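Local coordinates for A1 protein (PDB 3RLK) that is the read-through form of the phage Qbeta coat protein, a structural protein whose C-terminal extension folds into a beta-barrel domain and is probably displayed on the virion, at residues Pro23-Tyr28 / Ala66-Leu71; Pro51-Val56 / Asp116-Lys121; Asp78-Leu83 / Leu99-Leu104; Trp160-Ser165 / Lys178-Ile183. All coordinates share one frame; numbering follows the deposited sequence.

Interaction 1. Residues Pro23-Tyr28 / Ala66-Leu71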
loop_
_atom_site.group_PDB
_atom_site.type_symbol
_atom_site.label_atom_id
_atom_site.label_comp_id
_atom_site.label_asym_id
_atom_site.label_seq_id
_atom_site.Cartn_x
_atom_site.Cartn_y
_atom_site.Cartn_z
ATOM N N PRO A 23 0.036 -18.204 -4.746
ATOM C CA PRO A 23 -1.394 -18.068 -4.416
ATOM C C PRO A 23 -1.578 -17.920 -2.922
ATOM O O PRO A 23 -0.698 -18.276 -2.137
ATOM C CB PRO A 23 -1.998 -19.396 -4.875
ATOM C CG PRO A 23 -0.799 -20.437 -4.723
ATOM C CD PRO A 23 0.499 -19.605 -4.850
ATOM N N GLY A 24 -2.747 -17.446 -2.549
ATOM C CA GLY A 24 -3.069 -17.299 -1.139
ATOM C C GLY A 24 -3.674 -18.614 -0.675
ATOM O O GLY A 24 -4.272 -19.357 -1.457
ATOM N N THR A 25 -3.516 -18.869 0.617
ATOM C CA THR A 25 -4.099 -20.037 1.259
ATOM C C THR A 25 -5.273 -19.739 2.176
ATOM O O THR A 25 -5.752 -20.650 2.883
ATOM C CB THR A 25 -3.101 -20.754 2.124
ATOM O OG1 THR A 25 -2.656 -19.875 3.177
ATOM C CG2 THR A 25 -1.922 -21.278 1.275
ATOM N N GLY A 26 -5.727 -18.485 2.197
ATOM C CA GLY A 26 -6.877 -18.115 3.085
ATOM C C GLY A 26 -7.419 -16.749 2.748
ATOM O O GLY A 26 -7.158 -16.192 1.671
ATOM N N LYS A 27 -8.157 -16.168 3.684
ATOM C CA LYS A 27 -8.709 -14.785 3.479
ATOM C C LYS A 27 -8.303 -13.977 4.742
ATOM O O LYS A 27 -8.007 -14.534 5.825
ATOM C CB LYS A 27 -10.241 -14.792 3.432
ATOM C CG LYS A 27 -10.911 -15.779 2.441
ATOM C CD LYS A 27 -11.646 -14.991 1.368
ATOM C CE LYS A 27 -12.157 -15.845 0.176
ATOM N NZ LYS A 27 -11.113 -16.039 -0.908
ATOM N N TYR A 28 -8.304 -12.672 4.609
ATOM C CA TYR A 28 -7.926 -11.774 5.722
ATOM C C TYR A 28 -8.688 -10.456 5.526
ATOM O O TYR A 28 -8.528 -9.754 4.500
ATOM C CB TYR A 28 -6.425 -11.535 5.641
ATOM C CG TYR A 28 -5.895 -10.552 6.662
ATOM C CD1 TYR A 28 -5.520 -9.239 6.295
ATOM C CD2 TYR A 28 -5.729 -10.937 7.983
ATOM C CE1 TYR A 28 -5.005 -8.343 7.174
ATOM C CE2 TYR A 28 -5.187 -10.013 8.929
ATOM C CZ TYR A 28 -4.803 -8.741 8.533
ATOM O OH TYR A 28 -4.321 -7.915 9.526
ATOM N N ALA A 66 -4.222 -15.418 3.261
ATOM C CA ALA A 66 -4.194 -15.547 4.744
ATOM C C ALA A 66 -3.118 -14.606 5.264
ATOM O O ALA A 66 -2.099 -14.376 4.598
ATOM C CB ALA A 66 -3.896 -16.985 5.245
ATOM N N LEU A 67 -3.316 -14.070 6.471
ATOM C CA LEU A 67 -2.213 -13.308 7.054
ATOM C C LEU A 67 -0.936 -14.113 7.006
ATOM O O LEU A 67 0.114 -13.543 6.629
ATOM C CB LEU A 67 -2.493 -12.949 8.507
ATOM C CG LEU A 67 -1.395 -12.191 9.241
ATOM C CD1 LEU A 67 -1.145 -10.813 8.620
ATOM C CD2 LEU A 67 -1.968 -12.029 10.654
ATOM N N LYS A 68 -0.986 -15.387 7.380
ATOM C CA LYS A 68 0.308 -16.122 7.459
ATOM C C LYS A 68 0.992 -16.173 6.079
ATOM O O LYS A 68 2.221 -16.345 6.030
ATOM C CB LYS A 68 0.182 -17.522 8.051
ATOM C CG LYS A 68 -0.534 -18.596 7.191
ATOM C CD LYS A 68 -0.257 -20.005 7.653
ATOM C CE LYS A 68 -0.286 -20.952 6.455
ATOM N NZ LYS A 68 -1.689 -21.230 6.002
ATOM N N ASP A 69 0.245 -16.000 4.977
ATOM C CA ASP A 69 0.910 -16.049 3.648
ATOM C C ASP A 69 1.971 -14.967 3.448
ATOM O O ASP A 69 2.930 -15.147 2.661
ATOM C CB ASP A 69 -0.101 -15.881 2.493
ATOM C CG ASP A 69 -1.081 -17.029 2.426
ATOM O OD1 ASP A 69 -0.655 -18.119 2.903
ATOM O OD2 ASP A 69 -2.252 -16.847 2.003
ATOM N N LEU A 70 1.781 -13.850 4.155
ATOM C CA LEU A 70 2.640 -12.680 3.994
ATOM C C LEU A 70 3.737 -12.587 5.020
ATOM O O LEU A 70 4.528 -11.622 4.954
ATOM C CB LEU A 70 1.790 -11.408 4.067
ATOM C CG LEU A 70 0.500 -11.424 3.248
ATOM C CD1 LEU A 70 -0.332 -10.174 3.497
ATOM C CD2 LEU A 70 0.724 -11.557 1.711
ATOM N N LEU A 71 3.727 -13.525 5.993
ATOM C CA LEU A 71 4.638 -13.516 7.125
ATOM C C LEU A 71 5.722 -14.613 6.985
ATOM O O LEU A 71 5.565 -15.557 6.221
ATOM C CB LEU A 71 3.939 -13.723 8.440
ATOM C CG LEU A 71 2.910 -12.593 8.756
ATOM C CD1 LEU A 71 2.321 -12.909 10.131
ATOM C CD2 LEU A 71 3.409 -11.134 8.686
HETATM O O HOH W 1 -5.689 -14.568 7.833
#
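Residues 23-28 run without regular structure past a turn of helical backbone at 67-70, coming closest where the CA atoms of Gly26 and Ala66 stand 4.1 Å apart. The carboxylate of Asp69, its CG beside the backbone N (chi1 -65°), ties the two together. Its OD2 is gripped by two amides, Thr25 N at 2.8 Å, nearly straight (168°), and Ala66 N at 2.7 Å, both from above the carboxylate plane. Thr25 turns OG1 into the crowded position between its N and carbonyl carbon (chi1 62°), so that it donates to Asp69 OD1 over 2.7 Å on the syn lone pair. With amide and hydroxyl of one residue on the two oxygens, the carboxylate is held against rotation. The bent chain of Lys68 brings NZ to the same hydroxyl, 3.3 Å from Thr25 OG1. This surface contact fastens the segment leading into strand 28-29 of the read-through domain to the connection between strands 62-63 and 71-72. The Tyr28 ring, its CG anti to the backbone N, lies alongside Leu67, with CD2 3.8 Å from Leu67 CB and Leu67 CD1 over one face; its OH bonds to Val188 N. Water 1 bridges Lys27 O and Leu67 N.

Interaction 2. Residues Pro51-Val56 / Asp116-Lys121; sequences PIYNAV and DIREGK
Three backbone hydrogen bonds join strand 52-56 to strand 117-121 in a parallel pairing, although the short segments diverge by 64°. Tyr53 N donates to Glu119 O at 2.9 Å, straight (178°) and in the carbonyl plane. Lys121 N reaches Tyr53 O at a short 2.6 Å, nearly along the C=O axis, and Ala55 N meets Lys121 O from above the carbonyl plane. Water 2 bridges Pro51 O and Glu119 N before the first direct bond, and water 3 ties the Asn54 side-chain OD1 to Lys121 O, while Asn54 ND2 bonds to Glu39. Gly120 CA makes a CA-H...O contact with Tyr53 O at 3.0 Å.

The extended chain of Arg118 crosses the Tyr53 ring obliquely. Its guanidinium lies flat on the tyrosine, planes 4° apart and centres 4.6 Å apart, an offset, parallel stack in which Tyr53 OH sits over the middle of the guanidinium. CD adds a CH-pi contact over the same ring, 3.5 Å from Tyr53 CE2. NH1 also bonds to Leu37 O and forms a salt bridge with Glu38, probably helping to hold the stack. Ile52 lies alongside the Glu119 side chain, and its CG2 packs 4.0 Å from Gly120 CA.

The pair lies inside a curled mixed sheet: strand 52-58 pairs antiparallel with strands 34-38 and 40-42, strand 117-121 with strand 129-135, and helix 107-112 packs on Ile117.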
loop_
_atom_site.group_PDB
_atom_site.type_symbol
_atom_site.label_atom_id
_atom_site.label_comp_id
_atom_site.label_asym_id
_atom_site.label_seq_id
_atom_site.Cartn_x
_atom_site.Cartn_y
_atom_site.Cartn_z
ATOM N N PRO A 51 -8.085 16.473 -7.419
ATOM C CA PRO A 51 -9.243 16.900 -6.669
ATOM C C PRO A 51 -9.101 16.527 -5.212
ATOM O O PRO A 51 -8.252 15.692 -4.837
ATOM C CB PRO A 51 -10.389 16.083 -7.267
ATOM C CG PRO A 51 -9.846 15.281 -8.441
ATOM C CD PRO A 51 -8.342 15.335 -8.332
ATOM N N ILE A 52 -9.994 17.020 -4.383
ATOM C CA ILE A 52 -10.194 16.382 -3.068
ATOM C C ILE A 52 -11.556 15.753 -3.167
ATOM O O ILE A 52 -12.535 16.407 -3.603
ATOM C CB ILE A 52 -10.086 17.366 -1.860
ATOM C CG1 ILE A 52 -8.688 17.997 -1.853
ATOM C CG2 ILE A 52 -10.390 16.660 -0.552
ATOM C CD1 ILE A 52 -8.437 19.033 -0.775
ATOM N N TYR A 53 -11.626 14.519 -2.722
ATOM C CA TYR A 53 -12.886 13.778 -2.697
ATOM C C TYR A 53 -13.506 13.782 -1.299
ATOM O O TYR A 53 -12.859 14.009 -0.254
ATOM C CB TYR A 53 -12.662 12.322 -3.136
ATOM C CG TYR A 53 -12.190 12.210 -4.570
ATOM C CD1 TYR A 53 -13.090 11.976 -5.595
ATOM C CD2 TYR A 53 -10.814 12.300 -4.892
ATOM C CE1 TYR A 53 -12.663 11.881 -6.940
ATOM C CE2 TYR A 53 -10.378 12.198 -6.211
ATOM C CZ TYR A 53 -11.318 11.980 -7.228
ATOM O OH TYR A 53 -10.907 11.883 -8.547
ATOM N N ASN A 54 -14.794 13.520 -1.303
ATOM C CA ASN A 54 -15.484 13.192 -0.086
ATOM C C ASN A 54 -15.326 11.701 0.105
ATOM O O ASN A 54 -15.720 10.912 -0.774
ATOM C CB ASN A 54 -16.961 13.522 -0.274
ATOM C CG ASN A 54 -17.278 15.016 -0.090
ATOM O OD1 ASN A 54 -16.765 15.678 0.805
ATOM N ND2 ASN A 54 -18.166 15.523 -0.908
ATOM N N ALA A 55 -14.767 11.285 1.245
ATOM C CA ALA A 55 -14.658 9.880 1.573
ATOM C C ALA A 55 -15.915 9.273 2.127
ATOM O O ALA A 55 -16.431 9.786 3.118
ATOM C CB ALA A 55 -13.415 9.617 2.539
ATOM N N VAL A 56 -16.412 8.198 1.498
ATOM C CA VAL A 56 -17.590 7.482 2.009
ATOM C C VAL A 56 -17.218 6.100 2.562
ATOM O O VAL A 56 -16.611 5.304 1.852
ATOM C CB VAL A 56 -18.708 7.399 0.920
ATOM C CG1 VAL A 56 -19.908 6.485 1.371
ATOM C CG2 VAL A 56 -19.155 8.877 0.503
ATOM N N ASP A 116 -1.810 4.495 -7.049
ATOM C CA ASP A 116 -2.991 5.384 -7.085
ATOM C C ASP A 116 -3.361 5.794 -5.669
ATOM O O ASP A 116 -3.647 4.934 -4.818
ATOM C CB ASP A 116 -4.212 4.671 -7.679
ATOM C CG ASP A 116 -3.999 4.285 -9.144
ATOM O OD1 ASP A 116 -3.800 5.204 -9.936
ATOM O OD2 ASP A 116 -4.060 3.079 -9.481
ATOM N N ILE A 117 -3.351 7.101 -5.420
ATOM C CA ILE A 117 -3.541 7.641 -4.078
ATOM C C ILE A 117 -4.542 8.803 -4.271
ATOM O O ILE A 117 -4.370 9.577 -5.195
ATOM C CB ILE A 117 -2.221 8.185 -3.553
ATOM C CG1 ILE A 117 -1.084 7.152 -3.757
ATOM C CG2 ILE A 117 -2.385 8.671 -2.099
ATOM C CD1 ILE A 117 0.308 7.789 -3.538
ATOM N N ARG A 118 -5.604 8.871 -3.482
ATOM C CA ARG A 118 -6.579 10.008 -3.612
ATOM C C ARG A 118 -6.622 10.768 -2.330
ATOM O O ARG A 118 -6.563 10.172 -1.239
ATOM C CB ARG A 118 -7.993 9.524 -4.011
ATOM C CG ARG A 118 -8.037 9.129 -5.487
ATOM C CD ARG A 118 -9.454 8.792 -5.973
ATOM N NE ARG A 118 -9.429 8.588 -7.418
ATOM C CZ ARG A 118 -10.491 8.333 -8.191
ATOM N NH1 ARG A 118 -11.708 8.325 -7.692
ATOM N NH2 ARG A 118 -10.300 8.106 -9.510
ATOM N N GLU A 119 -6.756 12.098 -2.407
ATOM C CA GLU A 119 -6.945 12.868 -1.158
ATOM C C GLU A 119 -8.433 12.963 -0.828
ATOM O O GLU A 119 -9.240 13.274 -1.729
ATOM C CB GLU A 119 -6.403 14.283 -1.389
ATOM C CG GLU A 119 -6.223 15.063 -0.087
ATOM C CD GLU A 119 -5.106 16.072 -0.205
ATOM O OE1 GLU A 119 -4.984 16.684 -1.286
ATOM O OE2 GLU A 119 -4.350 16.215 0.766
ATOM N N GLY A 120 -8.821 12.742 0.425
ATOM C CA GLY A 120 -10.282 12.844 0.677
ATOM C C GLY A 120 -10.602 13.395 2.062
ATOM O O GLY A 120 -9.808 13.291 3.027
ATOM N N LYS A 121 -11.808 13.947 2.131
ATOM C CA LYS A 121 -12.308 14.571 3.324
ATOM C C LYS A 121 -13.236 13.569 4.076
ATOM O O LYS A 121 -14.212 13.135 3.536
ATOM C CB LYS A 121 -13.083 15.852 3.002
ATOM C CG LYS A 121 -13.526 16.557 4.349
ATOM C CD LYS A 121 -14.471 17.689 4.090
ATOM C CE LYS A 121 -14.895 18.349 5.414
ATOM N NZ LYS A 121 -13.727 19.039 6.153
HETATM O O HOH W 2 -7.250 12.904 -4.963
HETATM O O HOH W 3 -17.031 13.824 3.451
#

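Interaction 3. Residues Asp78-Leu83 / Leu99-Leu104; sequences DWDSRL and LDATYL
Asp80 OD2 is the polar hub between the loop 78-83 and the start of helix 101-104. Thr102 OG1 donates to it at 2.7 Å on the anti lone pair, and Arg82 NE forms a salt bridge from above the carboxylate plane, with OD2 lying in the plane of the guanidinium. A weak bond from Thr102 N adds a third protein donor. Asp80 reaches this position with CG in the crowded place between its N and carbonyl carbon (chi1 54°). Water 4 accepts from Ala101 N at 2.9 Å and from Arg82 NH2, and gives a weak bond back to Asp80 OD2; NH2 also donates to Gly154 O. The helix start is thus served by two carboxylates, since Asp100 OD1 takes Tyr103 N at 2.9 Å and, weakly, Thr102 N. OD1 of Asp100 stands 3.7 Å from Asp80 OD2; this repulsion is probably eased by Arg82 and the helix N-terminus.

Trp79 supplies the apolar side. Its CB rests 3.4 Å from Asp100 CG, and the indole lies nearly parallel to that carboxylate, planes 6° apart. CD1 comes 3.4 Å from Leu99 C, while NE1 is satisfied by Asp98 O; Phe173 meets the indole at about 60°.

A type I turn from Asp78 to Ser81 presents Trp79 and Asp80 together, with Ser81 N bonded to Asp78 O and Leu83 N to Asp78 OD1. The combination is characteristic of an N-capped, short and weakly bonded helix: Asp100 is the N-cap, and Asp80, from the neighbouring turn, adds a bond to the Thr102 hydroxyl and a weak one to its amide.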
loop_
_atom_site.group_PDB
_atom_site.type_symbol
_atom_site.label_atom_id
_atom_site.label_comp_id
_atom_site.label_asym_id
_atom_site.label_seq_id
_atom_site.Cartn_x
_atom_site.Cartn_y
_atom_site.Cartn_z
ATOM N N ASP A 78 10.889 -1.631 6.561
ATOM C CA ASP A 78 10.610 -0.718 7.687
ATOM C C ASP A 78 11.115 0.680 7.322
ATOM O O ASP A 78 11.833 1.288 8.063
ATOM C CB ASP A 78 11.222 -1.295 9.014
ATOM C CG ASP A 78 10.746 -0.517 10.266
ATOM O OD1 ASP A 78 9.679 0.174 10.232
ATOM O OD2 ASP A 78 11.448 -0.544 11.272
ATOM N N TRP A 79 10.693 1.161 6.140
ATOM C CA TRP A 79 11.196 2.384 5.521
ATOM C C TRP A 79 11.119 3.588 6.459
ATOM O O TRP A 79 12.081 4.390 6.543
ATOM C CB TRP A 79 10.329 2.654 4.278
ATOM C CG TRP A 79 10.277 1.573 3.191
ATOM C CD1 TRP A 79 9.323 0.569 3.017
ATOM C CD2 TRP A 79 11.245 1.375 2.164
ATOM N NE1 TRP A 79 9.613 -0.178 1.900
ATOM C CE2 TRP A 79 10.794 0.283 1.358
ATOM C CE3 TRP A 79 12.453 2.043 1.812
ATOM C CZ2 TRP A 79 11.523 -0.181 0.214
ATOM C CZ3 TRP A 79 13.175 1.601 0.673
ATOM C CH2 TRP A 79 12.679 0.504 -0.137
ATOM N N ASP A 80 9.998 3.710 7.188
ATOM C CA ASP A 80 9.715 4.857 8.050
ATOM C C ASP A 80 9.923 4.567 9.541
ATOM O O ASP A 80 9.461 5.343 10.410
ATOM C CB ASP A 80 8.289 5.408 7.748
ATOM C CG ASP A 80 7.220 4.352 7.829
ATOM O OD1 ASP A 80 7.529 3.247 8.346
ATOM O OD2 ASP A 80 6.026 4.619 7.430
ATOM N N SER A 81 10.599 3.443 9.847
ATOM C CA SER A 81 10.913 3.015 11.228
ATOM C C SER A 81 9.722 2.758 12.152
ATOM O O SER A 81 9.871 2.690 13.373
ATOM C CB SER A 81 11.841 4.034 11.860
ATOM O OG SER A 81 13.118 3.922 11.258
ATOM N N ARG A 82 8.533 2.583 11.598
ATOM C CA ARG A 82 7.361 2.378 12.471
ATOM C C ARG A 82 7.356 1.042 13.216
ATOM O O ARG A 82 6.582 0.836 14.190
ATOM C CB ARG A 82 6.088 2.558 11.647
ATOM C CG ARG A 82 5.917 3.992 11.140
ATOM C CD ARG A 82 4.517 4.209 10.485
ATOM N NE ARG A 82 4.341 3.327 9.294
ATOM C CZ ARG A 82 3.677 2.164 9.252
ATOM N NH1 ARG A 82 3.004 1.663 10.319
ATOM N NH2 ARG A 82 3.689 1.472 8.075
ATOM N N LEU A 83 8.173 0.104 12.706
ATOM C CA LEU A 83 8.248 -1.248 13.265
ATOM C C LEU A 83 9.507 -1.463 14.059
ATOM O O LEU A 83 9.768 -2.567 14.516
ATOM C CB LEU A 83 8.181 -2.295 12.142
ATOM C CG LEU A 83 6.946 -2.151 11.248
ATOM C CD1 LEU A 83 7.051 -3.107 10.131
ATOM C CD2 LEU A 83 5.679 -2.446 12.083
ATOM N N LEU A 99 5.714 -1.594 1.704
ATOM C CA LEU A 99 5.885 -0.286 1.085
ATOM C C LEU A 99 6.009 0.810 2.159
ATOM O O LEU A 99 5.731 0.568 3.338
ATOM C CB LEU A 99 4.666 0.003 0.189
ATOM C CG LEU A 99 4.191 -1.100 -0.774
ATOM C CD1 LEU A 99 3.226 -0.388 -1.680
ATOM C CD2 LEU A 99 5.314 -1.704 -1.639
ATOM N N ASP A 100 6.432 2.007 1.730
ATOM C CA ASP A 100 6.657 3.116 2.635
ATOM C C ASP A 100 5.360 3.900 2.803
ATOM O O ASP A 100 5.052 4.806 2.051
ATOM C CB ASP A 100 7.807 3.958 2.160
ATOM C CG ASP A 100 8.190 5.075 3.149
ATOM O OD1 ASP A 100 7.385 5.441 4.060
ATOM O OD2 ASP A 100 9.287 5.629 2.935
ATOM N N ALA A 101 4.570 3.545 3.829
ATOM C CA ALA A 101 3.257 4.274 4.035
ATOM C C ALA A 101 3.416 5.801 4.300
ATOM O O ALA A 101 2.492 6.587 3.950
ATOM C CB ALA A 101 2.459 3.603 5.226
ATOM N N THR A 102 4.545 6.199 4.872
ATOM C CA THR A 102 4.886 7.630 5.161
ATOM C C THR A 102 5.160 8.358 3.852
ATOM O O THR A 102 4.467 9.326 3.522
ATOM C CB THR A 102 6.046 7.774 6.186
ATOM O OG1 THR A 102 5.609 7.313 7.485
ATOM C CG2 THR A 102 6.539 9.218 6.242
ATOM N N TYR A 103 6.088 7.861 3.050
ATOM C CA TYR A 103 6.271 8.402 1.719
ATOM C C TYR A 103 4.974 8.499 0.932
ATOM O O TYR A 103 4.763 9.488 0.254
ATOM C CB TYR A 103 7.204 7.517 0.882
ATOM C CG TYR A 103 7.626 8.209 -0.367
ATOM C CD1 TYR A 103 8.624 9.169 -0.329
ATOM C CD2 TYR A 103 7.027 7.922 -1.581
ATOM C CE1 TYR A 103 9.022 9.840 -1.466
ATOM C CE2 TYR A 103 7.406 8.577 -2.741
ATOM C CZ TYR A 103 8.455 9.502 -2.670
ATOM O OH TYR A 103 8.811 10.148 -3.787
ATOM N N LEU A 104 4.147 7.454 0.956
ATOM C CA LEU A 104 2.969 7.449 0.069
ATOM C C LEU A 104 2.009 8.594 0.461
ATOM O O LEU A 104 1.099 8.932 -0.329
ATOM C CB LEU A 104 2.231 6.109 0.128
ATOM C CG LEU A 104 2.956 4.940 -0.603
ATOM C CD1 LEU A 104 2.423 3.593 -0.208
ATOM C CD2 LEU A 104 2.898 5.080 -2.146
HETATM O O HOH W 4 5.743 2.196 6.136
#

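Interaction 4. Residues Trp160-Ser165 / Lys178-Ile183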
loop_
_atom_site.group_PDB
_atom_site.type_symbol
_atom_site.label_atom_id
_atom_site.label_comp_id
_atom_site.label_asym_id
_atom_site.label_seq_id
_atom_site.Cartn_x
_atom_site.Cartn_y
_atom_site.Cartn_z
ATOM N N TRP A 160 6.977 -7.883 -5.520
ATOM C CA TRP A 160 7.864 -7.367 -6.570
ATOM C C TRP A 160 7.839 -8.321 -7.759
ATOM O O TRP A 160 8.252 -9.553 -7.653
ATOM C CB TRP A 160 9.312 -7.251 -6.029
ATOM C CG TRP A 160 10.153 -6.552 -6.973
ATOM C CD1 TRP A 160 10.996 -7.102 -7.898
ATOM C CD2 TRP A 160 10.266 -5.143 -7.115
ATOM N NE1 TRP A 160 11.627 -6.109 -8.599
ATOM C CE2 TRP A 160 11.164 -4.899 -8.171
ATOM C CE3 TRP A 160 9.630 -4.047 -6.490
ATOM C CZ2 TRP A 160 11.501 -3.630 -8.568
ATOM C CZ3 TRP A 160 9.980 -2.765 -6.880
ATOM C CH2 TRP A 160 10.877 -2.575 -7.955
ATOM N N ARG A 161 7.416 -7.761 -8.891
ATOM C CA ARG A 161 7.159 -8.514 -10.134
ATOM C C ARG A 161 8.212 -8.262 -11.188
ATOM O O ARG A 161 8.261 -8.984 -12.185
ATOM C CB ARG A 161 5.790 -8.090 -10.706
ATOM C CG ARG A 161 4.681 -8.513 -9.749
ATOM C CD ARG A 161 3.376 -8.569 -10.499
ATOM N NE ARG A 161 3.333 -9.690 -11.456
ATOM C CZ ARG A 161 2.691 -9.640 -12.636
ATOM N NH1 ARG A 161 1.990 -8.525 -12.990
ATOM N NH2 ARG A 161 2.658 -10.753 -13.443
ATOM N N ASP A 162 9.065 -7.247 -10.992
ATOM C CA ASP A 162 9.983 -6.778 -12.038
ATOM C C ASP A 162 11.198 -7.721 -12.106
ATOM O O ASP A 162 11.927 -7.857 -11.126
ATOM C CB ASP A 162 10.415 -5.317 -11.775
ATOM C CG ASP A 162 11.263 -4.685 -12.926
ATOM O OD1 ASP A 162 11.815 -5.372 -13.799
ATOM O OD2 ASP A 162 11.391 -3.444 -12.960
ATOM N N PRO A 163 11.395 -8.379 -13.280
ATOM C CA PRO A 163 12.494 -9.308 -13.383
ATOM C C PRO A 163 13.830 -8.613 -13.634
ATOM O O PRO A 163 14.855 -9.300 -13.654
ATOM C CB PRO A 163 12.109 -10.161 -14.598
ATOM C CG PRO A 163 11.305 -9.127 -15.525
ATOM C CD PRO A 163 10.486 -8.451 -14.459
ATOM N N SER A 164 13.828 -7.293 -13.855
ATOM C CA SER A 164 15.097 -6.513 -14.035
ATOM C C SER A 164 16.062 -6.678 -12.849
ATOM O O SER A 164 15.654 -6.918 -11.720
ATOM C CB SER A 164 14.826 -5.004 -14.249
ATOM O OG SER A 164 13.725 -4.779 -15.119
ATOM N N SER A 165 17.365 -6.507 -13.138
ATOM C CA SER A 165 18.477 -6.753 -12.186
ATOM C C SER A 165 18.316 -8.044 -11.369
ATOM O O SER A 165 18.519 -8.059 -10.161
ATOM C CB SER A 165 18.732 -5.541 -11.255
ATOM O OG SER A 165 18.664 -4.294 -11.934
ATOM N N LYS A 178 3.045 0.803 -9.000
ATOM C CA LYS A 178 2.061 -0.250 -8.898
ATOM C C LYS A 178 2.171 -1.377 -9.919
ATOM O O LYS A 178 1.610 -2.445 -9.671
ATOM C CB LYS A 178 0.677 0.430 -8.990
ATOM C CG LYS A 178 0.420 0.912 -10.415
ATOM C CD LYS A 178 -0.784 1.859 -10.396
ATOM C CE LYS A 178 -1.279 2.104 -11.768
ATOM N NZ LYS A 178 -2.708 2.557 -11.706
ATOM N N THR A 179 2.832 -1.159 -11.060
ATOM C CA THR A 179 3.085 -2.235 -12.032
ATOM C C THR A 179 4.300 -3.159 -11.634
ATOM O O THR A 179 4.167 -4.389 -11.674
ATOM C CB THR A 179 3.316 -1.623 -13.386
ATOM O OG1 THR A 179 2.172 -0.772 -13.627
ATOM C CG2 THR A 179 3.312 -2.694 -14.482
ATOM N N LYS A 180 5.389 -2.539 -11.197
ATOM C CA LYS A 180 6.536 -3.261 -10.670
ATOM C C LYS A 180 6.212 -3.988 -9.394
ATOM O O LYS A 180 6.794 -5.062 -9.128
ATOM C CB LYS A 180 7.658 -2.308 -10.388
ATOM C CG LYS A 180 8.243 -1.765 -11.643
ATOM C CD LYS A 180 9.376 -0.843 -11.276
ATOM C CE LYS A 180 9.867 0.099 -12.376
ATOM N NZ LYS A 180 11.020 0.876 -11.731
ATOM N N CYS A 181 5.374 -3.369 -8.549
ATOM C CA CYS A 181 5.131 -3.904 -7.195
ATOM C C CYS A 181 3.694 -3.669 -6.696
ATOM O O CYS A 181 3.473 -2.849 -5.782
ATOM C CB CYS A 181 6.166 -3.365 -6.205
ATOM S SG CYS A 181 6.294 -4.150 -4.585
ATOM N N PRO A 182 2.730 -4.452 -7.231
ATOM C CA PRO A 182 1.351 -4.160 -6.854
ATOM C C PRO A 182 1.068 -4.523 -5.395
ATOM O O PRO A 182 1.690 -5.453 -4.829
ATOM C CB PRO A 182 0.527 -5.018 -7.822
ATOM C CG PRO A 182 1.493 -6.134 -8.269
ATOM C CD PRO A 182 2.790 -5.364 -8.390
ATOM N N ILE A 183 0.165 -3.737 -4.790
ATOM C CA ILE A 183 -0.225 -4.024 -3.392
ATOM C C ILE A 183 -1.029 -5.290 -3.365
ATOM O O ILE A 183 -1.957 -5.465 -4.180
ATOM C CB ILE A 183 -1.025 -2.811 -2.780
ATOM C CG1 ILE A 183 -0.148 -1.543 -2.881
ATOM C CG2 ILE A 183 -1.650 -3.180 -1.354
ATOM C CD1 ILE A 183 -0.873 -0.193 -2.678
HETATM O O HOH W 5 1.992 -5.849 -12.204
#
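Trp160 turns CG anti to its backbone N (chi1 -171°), which swings the indole back along Lys180, while Lys180 sets CG beside its own N (chi1 -70°) and runs extended the same way. They lie side by side, Trp160 CH2 4.0 Å from Lys180 CD, and Lys180 O sits over one face of the indole, offset toward the rim. That carbonyl accepts the direct backbone bond of the contact, from Arg161 N at 2.8 Å, nearly along the C=O axis. Cys181 CB presses 3.5 Å from Trp160 CE3, and its SG lies at the edge of the six-membered ring, 5.2 Å from the centroid, a sulfur-aromatic contact. Phe176 meets the same indole edge-to-face.

Both segments belong to the long excursion between strands 154-159 and 183-188 of the barrel domain; the contact closes its two ends on each other. Within it Asp162 forms an Asx turn: OD1 accepts Ser164 N at 2.8 Å from above the carboxylate plane and, in a very short bond of 2.4 Å, Ser164 OG on its syn lone pair. The other oxygen, OD2, lies along the lysine methylenes, 3.7 Å from Lys180 CD. Lys180 NZ stays beyond salt-bridge distance of it and bonds to Lys175 O.

On the side of the N-terminal segment, Arg161, bent at chi3 (70°), crosses Pro182 at about a right angle, CD 3.8 Å from Pro182 CG. Water 5, in the guanidinium plane, joins NH1 to Thr179 O, while NE bonds to Ile19 O and NH2 forms a salt bridge with Asp20.

In the fold
Interaction 1 is a surface contact, built chiefly round one carboxylate; the other three are partly buried. Interaction 2 alone is strand pairing, so its bonds are mostly backbone to backbone, whereas interactions 1 and 3 rely on aspartates receiving amides and hydroxyls, and interaction 4 on an indole packed beside a single backbone bond. Interaction 2 lies across the chain's centre from both 1 and 4. Strand 183-188 links the set: interaction 1 packs on it and interaction 4 runs into it. Interactions 2, 3 and 4 meet one another: Asp116 forms a salt bridge with Lys178, Ile117 packs on Leu104, and Leu99 touches Cys181 and Ile183.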